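Local coordinates for protein NADPH-dependent aldehyde reductase YqhD (Escherichia coli, PDB 4QGS) that reduces a broad range of short-chain aldehydes to alcohols with NADPH, using one catalytic zinc ion per subunit, at residues Asp205-Val219 with Ile267-Met279. Sequence-based numbering, arbitrary orientation.
Sequences DAFVHTVEQYVTKPV and IGAGVPQDWATHM. With ZN (zinc ion), chain B.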
loop_
_atom_site.group_PDB
_atom_site.type_symbol
_atom_site.label_atom_id
_atom_site.label_comp_id
_atom_site.label_asym_id
_atom_site.label_seq_id
_atom_site.Cartn_x
_atom_site.Cartn_y
_atom_site.Cartn_z
ATOM N N ASP A 205 0.578 2.768 -7.740
ATOM C CA ASP A 205 -0.046 2.744 -6.418
ATOM C C ASP A 205 0.632 3.764 -5.498
ATOM O O ASP A 205 -0.050 4.536 -4.800
ATOM C CB ASP A 205 0.027 1.341 -5.824
ATOM C CG ASP A 205 -0.752 1.207 -4.509
ATOM O OD1 ASP A 205 -1.878 1.761 -4.356
ATOM O OD2 ASP A 205 -0.214 0.523 -3.612
ATOM N N ALA A 206 1.963 3.806 -5.526
ATOM C CA ALA A 206 2.677 4.833 -4.742
ATOM C C ALA A 206 2.272 6.256 -5.157
ATOM O O ALA A 206 2.057 7.134 -4.308
ATOM C CB ALA A 206 4.187 4.649 -4.877
ATOM N N PHE A 207 2.159 6.478 -6.461
ATOM C CA PHE A 207 1.808 7.783 -7.006
ATOM C C PHE A 207 0.432 8.188 -6.492
ATOM O O PHE A 207 0.223 9.315 -6.018
ATOM C CB PHE A 207 1.838 7.730 -8.543
ATOM C CG PHE A 207 1.732 9.082 -9.222
ATOM C CD1 PHE A 207 2.865 9.715 -9.716
ATOM C CD2 PHE A 207 0.496 9.703 -9.385
ATOM C CE1 PHE A 207 2.775 10.939 -10.371
ATOM C CE2 PHE A 207 0.402 10.940 -10.034
ATOM C CZ PHE A 207 1.537 11.555 -10.522
ATOM N N VAL A 208 -0.505 7.248 -6.554
ATOM C CA VAL A 208 -1.873 7.550 -6.157
ATOM C C VAL A 208 -1.992 7.697 -4.645
ATOM O O VAL A 208 -2.681 8.605 -4.185
ATOM C CB VAL A 208 -2.847 6.477 -6.680
ATOM C CG1 VAL A 208 -4.256 6.751 -6.151
ATOM C CG2 VAL A 208 -2.828 6.491 -8.204
ATOM N N HIS A 209 -1.304 6.858 -3.863
ATOM C CA HIS A 209 -1.320 7.064 -2.406
ATOM C C HIS A 209 -0.863 8.479 -2.062
ATOM O O HIS A 209 -1.409 9.104 -1.147
ATOM C CB HIS A 209 -0.454 6.033 -1.674
ATOM C CG HIS A 209 -1.150 4.728 -1.437
ATOM N ND1 HIS A 209 -1.477 4.273 -0.177
ATOM C CD2 HIS A 209 -1.607 3.791 -2.306
ATOM C CE1 HIS A 209 -2.088 3.104 -0.279
ATOM N NE2 HIS A 209 -2.180 2.791 -1.558
ATOM N N THR A 210 0.115 8.984 -2.809
ATOM C CA THR A 210 0.620 10.336 -2.581
ATOM C C THR A 210 -0.451 11.377 -2.918
ATOM O O THR A 210 -0.734 12.256 -2.103
ATOM C CB THR A 210 1.882 10.606 -3.391
ATOM O OG1 THR A 210 2.862 9.609 -3.062
ATOM C CG2 THR A 210 2.450 12.024 -3.060
ATOM N N VAL A 211 -1.070 11.289 -4.096
ATOM C CA VAL A 211 -2.039 12.344 -4.450
ATOM C C VAL A 211 -3.352 12.235 -3.673
ATOM O O VAL A 211 -4.111 13.206 -3.609
ATOM C CB VAL A 211 -2.358 12.366 -5.970
ATOM C CG1 VAL A 211 -1.095 12.635 -6.789
ATOM C CG2 VAL A 211 -3.033 11.061 -6.403
ATOM N N GLU A 212 -3.624 11.081 -3.066
ATOM C CA GLU A 212 -4.792 10.935 -2.189
ATOM C C GLU A 212 -4.661 11.849 -0.976
ATOM O O GLU A 212 -5.654 12.167 -0.325
ATOM C CB GLU A 212 -4.956 9.500 -1.703
ATOM C CG GLU A 212 -5.331 8.487 -2.794
ATOM C CD GLU A 212 -6.831 8.402 -3.081
ATOM O OE1 GLU A 212 -7.546 9.433 -3.017
ATOM O OE2 GLU A 212 -7.298 7.279 -3.366
ATOM N N GLN A 213 -3.422 12.236 -0.692
ATOM C CA GLN A 213 -3.096 13.039 0.487
ATOM C C GLN A 213 -2.563 14.423 0.134
ATOM O O GLN A 213 -2.109 15.174 1.014
ATOM C CB GLN A 213 -2.076 12.293 1.345
ATOM C CG GLN A 213 -2.535 10.896 1.780
ATOM C CD GLN A 213 -1.428 10.105 2.461
ATOM O OE1 GLN A 213 -1.212 10.236 3.665
ATOM N NE2 GLN A 213 -0.739 9.256 1.698
ATOM N N TYR A 214 -2.621 14.779 -1.142
ATOM C CA TYR A 214 -2.008 16.022 -1.598
ATOM C C TYR A 214 -2.903 16.790 -2.575
ATOM O O TYR A 214 -3.035 18.007 -2.468
ATOM C CB TYR A 214 -0.631 15.733 -2.229
ATOM C CG TYR A 214 -0.066 16.864 -3.060
ATOM C CD1 TYR A 214 0.387 18.044 -2.459
ATOM C CD2 TYR A 214 0.007 16.765 -4.446
ATOM C CE1 TYR A 214 0.897 19.079 -3.226
ATOM C CE2 TYR A 214 0.516 17.796 -5.223
ATOM C CZ TYR A 214 0.948 18.959 -4.595
ATOM O OH TYR A 214 1.451 19.983 -5.357
ATOM N N VAL A 215 -3.529 16.104 -3.526
ATOM C CA VAL A 215 -4.385 16.814 -4.464
ATOM C C VAL A 215 -5.778 16.875 -3.843
ATOM O O VAL A 215 -6.683 16.103 -4.173
ATOM C CB VAL A 215 -4.405 16.161 -5.851
ATOM C CG1 VAL A 215 -5.222 17.010 -6.814
ATOM C CG2 VAL A 215 -2.971 16.026 -6.351
ATOM N N THR A 216 -5.917 17.806 -2.907
ATOM C CA THR A 216 -7.097 17.879 -2.068
ATOM C C THR A 216 -7.539 19.336 -1.901
ATOM O O THR A 216 -8.194 19.892 -2.778
ATOM C CB THR A 216 -6.834 17.249 -0.686
ATOM O OG1 THR A 216 -5.672 17.850 -0.103
ATOM C CG2 THR A 216 -6.597 15.746 -0.816
ATOM N N LYS A 217 -7.160 19.936 -0.776
ATOM C CA LYS A 217 -7.501 21.331 -0.476
ATOM C C LYS A 217 -6.292 22.025 0.119
ATOM O O LYS A 217 -5.587 21.427 0.924
ATOM C CB LYS A 217 -8.674 21.421 0.512
ATOM C CG LYS A 217 -10.027 21.114 -0.073
ATOM C CD LYS A 217 -11.104 21.092 1.009
ATOM C CE LYS A 217 -10.732 20.159 2.155
ATOM N NZ LYS A 217 -11.806 20.081 3.181
ATOM N N PRO A 218 -6.063 23.298 -0.244
ATOM C CA PRO A 218 -4.898 23.996 0.313
ATOM C C PRO A 218 -5.093 24.350 1.784
ATOM O O PRO A 218 -6.108 24.939 2.156
ATOM C CB PRO A 218 -4.798 25.250 -0.556
ATOM C CG PRO A 218 -6.205 25.514 -0.987
ATOM C CD PRO A 218 -6.839 24.156 -1.157
ATOM N N VAL A 219 -4.140 23.954 2.622
ATOM C CA VAL A 219 -4.183 24.289 4.041
ATOM C C VAL A 219 -2.856 24.891 4.493
ATOM O O VAL A 219 -2.574 24.967 5.680
ATOM C CB VAL A 219 -4.516 23.063 4.926
ATOM C CG1 VAL A 219 -5.917 22.545 4.625
ATOM C CG2 VAL A 219 -3.476 21.954 4.756
ATOM N N ILE A 267 3.693 12.602 4.898
ATOM C CA ILE A 267 3.003 13.462 3.939
ATOM C C ILE A 267 1.513 13.633 4.220
ATOM O O ILE A 267 0.895 14.570 3.719
ATOM C CB ILE A 267 3.178 12.957 2.499
ATOM C CG1 ILE A 267 2.768 11.491 2.399
ATOM C CG2 ILE A 267 4.625 13.144 2.057
ATOM C CD1 ILE A 267 2.539 11.049 0.973
ATOM N N GLY A 268 0.936 12.742 5.021
ATOM C CA GLY A 268 -0.483 12.820 5.319
ATOM C C GLY A 268 -0.790 13.463 6.662
ATOM O O GLY A 268 -1.945 13.736 6.964
ATOM N N ALA A 269 0.243 13.696 7.469
ATOM C CA ALA A 269 0.031 14.206 8.819
ATOM C C ALA A 269 -0.406 15.655 8.766
ATOM O O ALA A 269 0.336 16.517 8.298
ATOM C CB ALA A 269 1.301 14.058 9.660
ATOM N N GLY A 270 -1.625 15.906 9.229
ATOM C CA GLY A 270 -2.145 17.259 9.342
ATOM C C GLY A 270 -2.725 17.883 8.082
ATOM O O GLY A 270 -2.896 19.110 8.023
ATOM N N VAL A 271 -3.035 17.058 7.079
ATOM C CA VAL A 271 -3.596 17.562 5.834
ATOM C C VAL A 271 -4.848 16.772 5.450
ATOM O O VAL A 271 -5.032 15.641 5.909
ATOM C CB VAL A 271 -2.569 17.503 4.690
ATOM C CG1 VAL A 271 -1.379 18.430 5.005
ATOM C CG2 VAL A 271 -2.089 16.094 4.476
ATOM N N PRO A 272 -5.717 17.374 4.623
ATOM C CA PRO A 272 -6.942 16.670 4.218
ATOM C C PRO A 272 -6.593 15.434 3.424
ATOM O O PRO A 272 -5.574 15.421 2.726
ATOM C CB PRO A 272 -7.676 17.692 3.339
ATOM C CG PRO A 272 -7.079 19.014 3.698
ATOM C CD PRO A 272 -5.655 18.731 4.057
ATOM N N GLN A 273 -7.395 14.390 3.553
ATOM C CA GLN A 273 -7.133 13.189 2.763
ATOM C C GLN A 273 -8.391 12.763 2.054
ATOM O O GLN A 273 -9.487 12.901 2.581
ATOM C CB GLN A 273 -6.598 12.072 3.647
ATOM C CG GLN A 273 -5.247 12.441 4.291
ATOM C CD GLN A 273 -4.610 11.305 5.039
ATOM O OE1 GLN A 273 -4.940 10.140 4.826
ATOM N NE2 GLN A 273 -3.683 11.638 5.934
ATOM N N ASP A 274 -8.212 12.224 0.853
ATOM C CA ASP A 274 -9.320 11.922 -0.038
ATOM C C ASP A 274 -9.702 10.446 0.110
ATOM O O ASP A 274 -10.585 10.102 0.894
ATOM C CB ASP A 274 -8.909 12.283 -1.471
ATOM C CG ASP A 274 -10.029 12.079 -2.492
ATOM O OD1 ASP A 274 -11.049 11.463 -2.155
ATOM O OD2 ASP A 274 -9.853 12.539 -3.639
ATOM N N TRP A 275 -9.004 9.600 -0.653
ATOM C CA TRP A 275 -9.141 8.136 -0.687
ATOM C C TRP A 275 -10.356 7.663 -1.463
ATOM O O TRP A 275 -10.605 6.467 -1.519
ATOM C CB TRP A 275 -9.149 7.528 0.720
ATOM C CG TRP A 275 -7.850 7.824 1.414
ATOM C CD1 TRP A 275 -7.658 8.682 2.460
ATOM C CD2 TRP A 275 -6.558 7.325 1.058
ATOM N NE1 TRP A 275 -6.320 8.726 2.795
ATOM C CE2 TRP A 275 -5.626 7.901 1.946
ATOM C CE3 TRP A 275 -6.096 6.430 0.082
ATOM C CZ2 TRP A 275 -4.267 7.619 1.888
ATOM C CZ3 TRP A 275 -4.748 6.154 0.022
ATOM C CH2 TRP A 275 -3.848 6.741 0.927
ATOM N N ALA A 276 -11.090 8.590 -2.074
ATOM C CA ALA A 276 -12.253 8.186 -2.872
ATOM C C ALA A 276 -11.829 7.376 -4.094
ATOM O O ALA A 276 -12.544 6.456 -4.513
ATOM C CB ALA A 276 -13.063 9.398 -3.299
ATOM N N THR A 277 -10.679 7.717 -4.671
ATOM C CA THR A 277 -10.158 6.943 -5.813
ATOM C C THR A 277 -9.912 5.491 -5.399
ATOM O O THR A 277 -10.304 4.557 -6.114
ATOM C CB THR A 277 -8.866 7.568 -6.380
ATOM O OG1 THR A 277 -9.183 8.826 -7.000
ATOM C CG2 THR A 277 -8.200 6.638 -7.430
ATOM N N HIS A 278 -9.300 5.297 -4.231
ATOM C CA HIS A 278 -9.139 3.957 -3.672
ATOM C C HIS A 278 -10.479 3.249 -3.421
ATOM O O HIS A 278 -10.622 2.079 -3.771
ATOM C CB HIS A 278 -8.305 3.998 -2.372
ATOM C CG HIS A 278 -6.842 3.747 -2.594
ATOM N ND1 HIS A 278 -6.002 4.680 -3.166
ATOM C CD2 HIS A 278 -6.074 2.649 -2.366
ATOM C CE1 HIS A 278 -4.784 4.173 -3.272
ATOM N NE2 HIS A 278 -4.800 2.941 -2.786
ATOM N N MET A 279 -11.457 3.941 -2.830
ATOM C CA MET A 279 -12.722 3.291 -2.504
ATOM C C MET A 279 -13.474 2.866 -3.765
ATOM O O MET A 279 -14.020 1.751 -3.822
ATOM C CB MET A 279 -13.594 4.213 -1.644
ATOM C CG MET A 279 -12.969 4.527 -0.276
ATOM S SD MET A 279 -12.573 3.055 0.695
ATOM C CE MET A 279 -10.810 2.941 0.439
HETATM ZN ZN ZN B . -3.238 1.460 -2.740
HETATM O O HOH W 1 -8.678 10.696 -4.901
HETATM O O HOH W 2 0.929 15.743 1.453
HETATM O O HOH W 3 -3.679 17.386 1.633
HETATM O O HOH W 4 -4.105 0.631 -1.022
HETATM O O HOH W 5 -1.848 -0.027 -2.041
#
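Glu212 OE2 is gripped twice by His278: the backbone N lies 2.9 Å from it, nearly in line with the C-O bond, and ring atom ND1, also at 2.9 Å, reaches its anti lone pair within the imidazole plane. Glu212 OE1, the other carboxylate oxygen, takes the backbone N of Trp275 (2.8 Å) from above the carboxylate plane. A bend at chi2 (-85°) folds the Glu212 chain back to meet these donors at the start of helix 276-288. Held through ND1, the His278 ring turns NE2 to the zinc ion, 2.1 Å away, where Asp205 OD1, His209 NE2 and two waters also bind and His292 completes the protein ligands. Glu212 is thus a second-shell carboxylate that orients a metal ligand and probably makes its imidazole more electron-rich.

Trp275, the N-cap residue, lays its six-membered ring over Glu212, whose CB sits 3.7 Å from the ring centroid in a CH-pi contact. The far edge of the indole meets the face of His209 in an offset edge-to-face pair, planes 74° apart. The indole is held in rotation by Trp275 NE1, which donates in the ring plane to a lone pair of Gln273 OE1. Asp274 N binds Glu212 O at 2.8 Å, while the Asp274 carboxylate forms an Asx turn with Ala276 N and a salt bridge with Lys311. Gln213 CG packs 3.7 Å from Trp275 CZ2, its amide NE2 bonded to His209 O. The contact joins helix 196-211 and the chain that follows it to the loop leading into helix 276-288, with helix 222-244 against Thr210 and helix 292-306 against Thr277 and His278.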